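Local coordinates for protein OBCA, Oxalate Biosynthetic Component A (Burkholderia glumae, PDB 4NNB) that carries a TIM-barrel domain that holds a magnesium ion and an oxaloacetate ion together in one pocket, at residues P345-F350 with V373-V378; N275-V280 with V308-P313. All coordinates share one frame; numbering follows the deposited sequence.

In the fold
Contact 2 comes first along the chain: it closes a beta-alpha-beta crossover in which strand 273-276 passes through the short helix 291-294 to strand 308-311. Contact 1 opens only after that loop is shut and joins strand 344-349 to strand 373-378 across a helical connection, so the two neither nest nor cross but follow in series. They are nonetheless side by side, because strands 308-311 and 344-349 are neighbours in the same TIM barrel. The probable bonds E346 N to A309 O and L311 N to E346 O join them, making four consecutive parallel strands. Both reach oxaloacetate at their strands' C-terminal ends and following loops, contact 1 through E348 and F350, contact 2 through three serines.

Contact 1. Residues P345-F350 with V373-V378; sequences PEVEVF and VLFMLV. With OAA (oxaloacetate ion), chain C.
V347 and V349 of one strand interlock with F375 and L377 of the next, two neighbouring parallel strands of the TIM barrel, in ladder with V347 opposite F375 and V349 opposite L377. Four backbone hydrogen bonds run from V347 N to L374 O through V378 N to V349 O. On the V347 side of the sheet, which helix 416-440 covers, F375 CD1 presses on V347 CB at 3.6 Å, while V349 CG2 comes to the edge of the same ring, so both valines pack round the CD1 corner of the phenyl group. L377 CD2 fills the next hollow, 4.0 Å from V349 CB. The other side of the sheet carries E346, E348 and M376. The E346 chain is extended (chi2 180°) and lies against M376, its CD 3.6 Å from M376 CB; M376, bent at chi2 and chi3, curls back and brings CE within 3.5 Å of E346 OE2. Water 2 donates to E346 OE2 and F375 O, whereas OE1 accepts from N275 ND2. Beyond the strand, F350 turns its ring toward the pocket. V378 CG2 lies over one face of this ring in a CH-pi contact, 4.0 Å from the centroid and 15° off the normal. At the ring's edge, in its plane, F350 CZ meets C2 of oxaloacetate at 3.5 Å.

Contact 2. Residues N275-V280 with V308-P313; sequences NLSTSV and VASLSP. With OAA (oxaloacetate ion), chain C.
N275 and L276 run parallel to V308 and A309, with CA atoms 4.4 Å apart in both the N275-V308 and the L276-A309 pair, and the backbone bonds L276 N to V308 O and S310 N to L276 O stitch the strands together. The N275 amide leans obliquely on V308, its CG 3.5 Å from V308 CG1. With its ND2 turned to E346, N275 receives at OD1 a weak bond from H224, a magnesium ligand, so N275 is a second-shell residue of the metal site. On the opposite side of the sheet A309 CB approaches L276 O and, more distantly, T278 CG2. The strands belong to a beta-alpha-beta unit of the TIM barrel, crossing over by helix 291-294, and their C-terminal ends and following loop line the pocket. Here T278 clasps S310 twice. Its N-H points at S310 OG (3.0 Å, 169°), and T278 OG1 donates to S310 O at 2.6 Å from above the carbonyl plane, 52° out of it. S310 OG sits between its own backbone N and carbonyl carbon (chi1 69°), which lets it accept from T278 N while donating to O1 of oxaloacetate over a short 2.5 Å. S277 OG donates to O2 of oxaloacetate at 2.8 Å and accepts from S279 N at 3.1 Å, closing an ST turn at the start of the loop. S279 OG, in turn, accepts from R281 N and donates to O5 of oxaloacetate at 2.8 Å.

Contact 1. Residues P345-F350 with V373-V378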
loop_
_atom_site.group_PDB
_atom_site.type_symbol
_atom_site.label_atom_id
_atom_site.label_comp_id
_atom_site.label_asym_id
_atom_site.label_seq_id
_atom_site.Cartn_x
_atom_site.Cartn_y
_atom_site.Cartn_z
ATOM N N PRO A 345 12.124 18.569 -1.842
ATOM C CA PRO A 345 12.194 17.121 -2.062
ATOM C C PRO A 345 12.016 16.352 -0.758
ATOM O O PRO A 345 12.417 16.802 0.316
ATOM C CB PRO A 345 13.603 16.889 -2.654
ATOM C CG PRO A 345 14.357 18.153 -2.452
ATOM C CD PRO A 345 13.374 19.268 -2.186
ATOM N N GLU A 346 11.371 15.199 -0.850
ATOM C CA GLU A 346 11.481 14.236 0.233
ATOM C C GLU A 346 12.388 13.159 -0.304
ATOM O O GLU A 346 12.057 12.505 -1.308
ATOM C CB GLU A 346 10.127 13.644 0.635
ATOM C CG GLU A 346 10.263 12.499 1.638
ATOM C CD GLU A 346 8.922 11.906 2.053
ATOM O OE1 GLU A 346 8.369 11.096 1.295
ATOM O OE2 GLU A 346 8.429 12.238 3.150
ATOM N N VAL A 347 13.539 12.973 0.343
ATOM C CA VAL A 347 14.466 11.930 -0.098
ATOM C C VAL A 347 13.924 10.585 0.363
ATOM O O VAL A 347 13.816 10.325 1.578
ATOM C CB VAL A 347 15.901 12.139 0.443
ATOM C CG1 VAL A 347 16.818 11.051 -0.086
ATOM C CG2 VAL A 347 16.441 13.501 0.013
ATOM N N GLU A 348 13.542 9.753 -0.605
ATOM C CA GLU A 348 13.067 8.400 -0.318
ATOM C C GLU A 348 14.290 7.533 -0.110
ATOM O O GLU A 348 14.959 7.162 -1.079
ATOM C CB GLU A 348 12.265 7.814 -1.488
ATOM C CG GLU A 348 11.114 8.645 -1.984
ATOM C CD GLU A 348 10.036 8.829 -0.940
ATOM O OE1 GLU A 348 9.091 8.004 -0.870
ATOM O OE2 GLU A 348 10.128 9.821 -0.207
ATOM N N VAL A 349 14.596 7.220 1.141
ATOM C CA VAL A 349 15.792 6.438 1.440
ATOM C C VAL A 349 15.509 4.933 1.294
ATOM O O VAL A 349 15.167 4.239 2.266
ATOM C CB VAL A 349 16.346 6.758 2.838
ATOM C CG1 VAL A 349 17.687 6.061 3.038
ATOM C CG2 VAL A 349 16.512 8.269 3.022
ATOM N N PHE A 350 15.650 4.435 0.074
ATOM C CA PHE A 350 15.381 3.027 -0.222
ATOM C C PHE A 350 16.544 2.117 0.165
ATOM O O PHE A 350 16.345 0.935 0.439
ATOM C CB PHE A 350 15.111 2.831 -1.724
ATOM C CG PHE A 350 13.716 3.218 -2.164
ATOM C CD1 PHE A 350 13.478 4.445 -2.786
ATOM C CD2 PHE A 350 12.648 2.344 -1.967
ATOM C CE1 PHE A 350 12.190 4.796 -3.207
ATOM C CE2 PHE A 350 11.357 2.683 -2.376
ATOM C CZ PHE A 350 11.119 3.901 -2.994
ATOM N N VAL A 373 15.842 19.552 5.530
ATOM C CA VAL A 373 15.885 18.549 4.466
ATOM C C VAL A 373 15.058 17.350 4.937
ATOM O O VAL A 373 15.151 16.943 6.097
ATOM C CB VAL A 373 17.327 18.135 4.164
ATOM C CG1 VAL A 373 17.364 17.134 2.997
ATOM C CG2 VAL A 373 18.178 19.390 3.845
ATOM N N LEU A 374 14.232 16.809 4.047
ATOM C CA LEU A 374 13.258 15.787 4.430
ATOM C C LEU A 374 13.667 14.405 3.946
ATOM O O LEU A 374 14.060 14.248 2.785
ATOM C CB LEU A 374 11.888 16.128 3.835
ATOM C CG LEU A 374 11.325 17.524 4.069
ATOM C CD1 LEU A 374 9.937 17.646 3.408
ATOM C CD2 LEU A 374 11.244 17.815 5.544
ATOM N N PHE A 375 13.551 13.404 4.822
ATOM C CA PHE A 375 13.906 12.022 4.480
ATOM C C PHE A 375 12.779 11.070 4.882
ATOM O O PHE A 375 12.108 11.276 5.901
ATOM C CB PHE A 375 15.203 11.594 5.191
ATOM C CG PHE A 375 16.404 12.427 4.820
ATOM C CD1 PHE A 375 17.246 12.030 3.786
ATOM C CD2 PHE A 375 16.678 13.613 5.488
ATOM C CE1 PHE A 375 18.351 12.808 3.423
ATOM C CE2 PHE A 375 17.792 14.392 5.142
ATOM C CZ PHE A 375 18.625 13.983 4.111
ATOM N N MET A 376 12.567 10.035 4.077
ATOM C CA MET A 376 11.644 8.953 4.423
ATOM C C MET A 376 12.418 7.648 4.382
ATOM O O MET A 376 12.955 7.280 3.333
ATOM C CB MET A 376 10.444 8.919 3.458
ATOM C CG MET A 376 9.477 7.741 3.677
ATOM S SD MET A 376 8.632 7.870 5.277
ATOM C CE MET A 376 7.687 9.356 4.995
ATOM N N LEU A 377 12.514 6.965 5.526
ATOM C CA LEU A 377 13.208 5.676 5.579
ATOM C C LEU A 377 12.271 4.573 5.069
ATOM O O LEU A 377 11.249 4.281 5.698
ATOM C CB LEU A 377 13.687 5.359 7.004
ATOM C CG LEU A 377 14.608 6.400 7.665
ATOM C CD1 LEU A 377 14.990 5.933 9.083
ATOM C CD2 LEU A 377 15.863 6.676 6.801
ATOM N N VAL A 378 12.601 3.985 3.922
ATOM C CA VAL A 378 11.806 2.880 3.381
ATOM C C VAL A 378 12.312 1.588 4.024
ATOM O O VAL A 378 12.977 0.761 3.395
ATOM C CB VAL A 378 11.873 2.819 1.840
ATOM C CG1 VAL A 378 10.820 1.835 1.295
ATOM C CG2 VAL A 378 11.650 4.213 1.247
HETATM O O1 OAA C . 9.009 8.076 -4.895
HETATM O O2 OAA C . 6.893 7.488 -4.321
HETATM O O4 OAA C . 7.419 2.280 -4.557
HETATM O O5 OAA C . 8.713 3.321 -6.148
HETATM O O3 OAA C . 6.259 4.855 -4.190
HETATM C C1 OAA C . 8.126 7.157 -4.596
HETATM C C2 OAA C . 8.572 5.711 -4.575
HETATM C C3 OAA C . 7.472 4.674 -4.618
HETATM C C4 OAA C . 7.881 3.356 -5.145
HETATM O O HOH W 1 14.422 18.029 1.508
HETATM O O HOH W 2 9.695 13.110 5.521
HETATM O O HOH W 3 13.669 0.015 0.591
#

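Contact 2. Residues N275-V280 with V308-P313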
loop_
_atom_site.group_PDB
_atom_site.type_symbol
_atom_site.label_atom_id
_atom_site.label_comp_id
_atom_site.label_asym_id
_atom_site.label_seq_id
_atom_site.Cartn_x
_atom_site.Cartn_y
_atom_site.Cartn_z
ATOM N N ASN A 275 2.534 15.635 -1.208
ATOM C CA ASN A 275 3.836 15.039 -1.503
ATOM C C ASN A 275 3.663 14.148 -2.750
ATOM O O ASN A 275 3.185 13.005 -2.669
ATOM C CB ASN A 275 4.294 14.246 -0.258
ATOM C CG ASN A 275 5.585 13.457 -0.474
ATOM O OD1 ASN A 275 6.091 13.339 -1.593
ATOM N ND2 ASN A 275 6.116 12.901 0.613
ATOM N N LEU A 276 4.030 14.674 -3.915
ATOM C CA LEU A 276 3.777 13.946 -5.154
ATOM C C LEU A 276 4.882 12.934 -5.474
ATOM O O LEU A 276 6.066 13.269 -5.495
ATOM C CB LEU A 276 3.558 14.909 -6.328
ATOM C CG LEU A 276 2.123 15.383 -6.602
ATOM C CD1 LEU A 276 1.369 15.744 -5.333
ATOM C CD2 LEU A 276 2.067 16.515 -7.617
ATOM N N SER A 277 4.488 11.691 -5.722
ATOM C CA SER A 277 5.448 10.686 -6.179
ATOM C C SER A 277 6.001 11.003 -7.569
ATOM O O SER A 277 5.249 11.289 -8.503
ATOM C CB SER A 277 4.817 9.300 -6.207
ATOM O OG SER A 277 5.739 8.361 -6.726
ATOM N N THR A 278 7.315 10.912 -7.706
ATOM C CA THR A 278 7.955 11.052 -9.013
ATOM C C THR A 278 8.430 9.696 -9.506
ATOM O O THR A 278 9.167 9.593 -10.489
ATOM C CB THR A 278 9.143 11.999 -8.930
ATOM O OG1 THR A 278 10.094 11.480 -7.999
ATOM C CG2 THR A 278 8.666 13.389 -8.465
ATOM N N SER A 279 8.001 8.653 -8.814
ATOM C CA SER A 279 8.452 7.296 -9.119
ATOM C C SER A 279 7.945 6.772 -10.475
ATOM O O SER A 279 6.820 7.078 -10.888
ATOM C CB SER A 279 8.004 6.369 -7.989
ATOM O OG SER A 279 8.186 5.024 -8.344
ATOM N N VAL A 280 8.773 5.999 -11.183
ATOM C CA VAL A 280 8.272 5.284 -12.366
ATOM C C VAL A 280 8.304 3.763 -12.177
ATOM O O VAL A 280 8.423 2.997 -13.143
ATOM C CB VAL A 280 8.989 5.696 -13.679
ATOM C CG1 VAL A 280 8.712 7.155 -13.998
ATOM C CG2 VAL A 280 10.491 5.437 -13.597
ATOM N N VAL A 308 5.804 19.251 -1.667
ATOM C CA VAL A 308 6.818 18.220 -1.503
ATOM C C VAL A 308 6.710 17.287 -2.697
ATOM O O VAL A 308 5.636 17.153 -3.286
ATOM C CB VAL A 308 6.605 17.445 -0.177
ATOM C CG1 VAL A 308 7.594 16.272 -0.020
ATOM C CG2 VAL A 308 6.719 18.393 1.024
ATOM N N ALA A 309 7.822 16.670 -3.082
ATOM C CA ALA A 309 7.752 15.582 -4.050
ATOM C C ALA A 309 8.890 14.614 -3.797
ATOM O O ALA A 309 9.960 14.997 -3.323
ATOM C CB ALA A 309 7.793 16.097 -5.475
ATOM N N SER A 310 8.673 13.352 -4.134
ATOM C CA SER A 310 9.673 12.352 -3.808
ATOM C C SER A 310 10.903 12.438 -4.734
ATOM O O SER A 310 10.807 12.847 -5.895
ATOM C CB SER A 310 9.051 10.954 -3.812
ATOM O OG SER A 310 8.700 10.556 -5.120
ATOM N N LEU A 311 12.062 12.078 -4.190
ATOM C CA LEU A 311 13.322 12.097 -4.934
ATOM C C LEU A 311 14.216 10.982 -4.385
ATOM O O LEU A 311 14.453 10.906 -3.174
ATOM C CB LEU A 311 14.001 13.470 -4.790
ATOM C CG LEU A 311 15.206 13.751 -5.693
ATOM C CD1 LEU A 311 15.303 15.248 -6.015
ATOM C CD2 LEU A 311 16.509 13.256 -5.061
ATOM N N SER A 312 14.691 10.110 -5.268
ATOM C CA SER A 312 15.560 9.005 -4.873
ATOM C C SER A 312 16.889 9.115 -5.624
ATOM O O SER A 312 16.934 8.887 -6.819
ATOM C CB SER A 312 14.901 7.661 -5.202
ATOM O OG SER A 312 13.705 7.456 -4.464
ATOM N N PRO A 313 17.976 9.460 -4.921
ATOM C CA PRO A 313 19.211 9.798 -5.642
ATOM C C PRO A 313 20.157 8.614 -5.909
ATOM O O PRO A 313 21.379 8.757 -5.774
ATOM C CB PRO A 313 19.874 10.837 -4.723
ATOM C CG PRO A 313 19.413 10.448 -3.333
ATOM C CD PRO A 313 18.028 9.845 -3.495
HETATM O O1 OAA C . 9.009 8.076 -4.895
HETATM O O2 OAA C . 6.893 7.488 -4.321
HETATM O O4 OAA C . 7.419 2.280 -4.557
HETATM O O5 OAA C . 8.713 3.321 -6.148
HETATM O O3 OAA C . 6.259 4.855 -4.190
HETATM C C1 OAA C . 8.126 7.157 -4.596
HETATM C C2 OAA C . 8.572 5.711 -4.575
HETATM C C3 OAA C . 7.472 4.674 -4.618
HETATM C C4 OAA C . 7.881 3.356 -5.145
#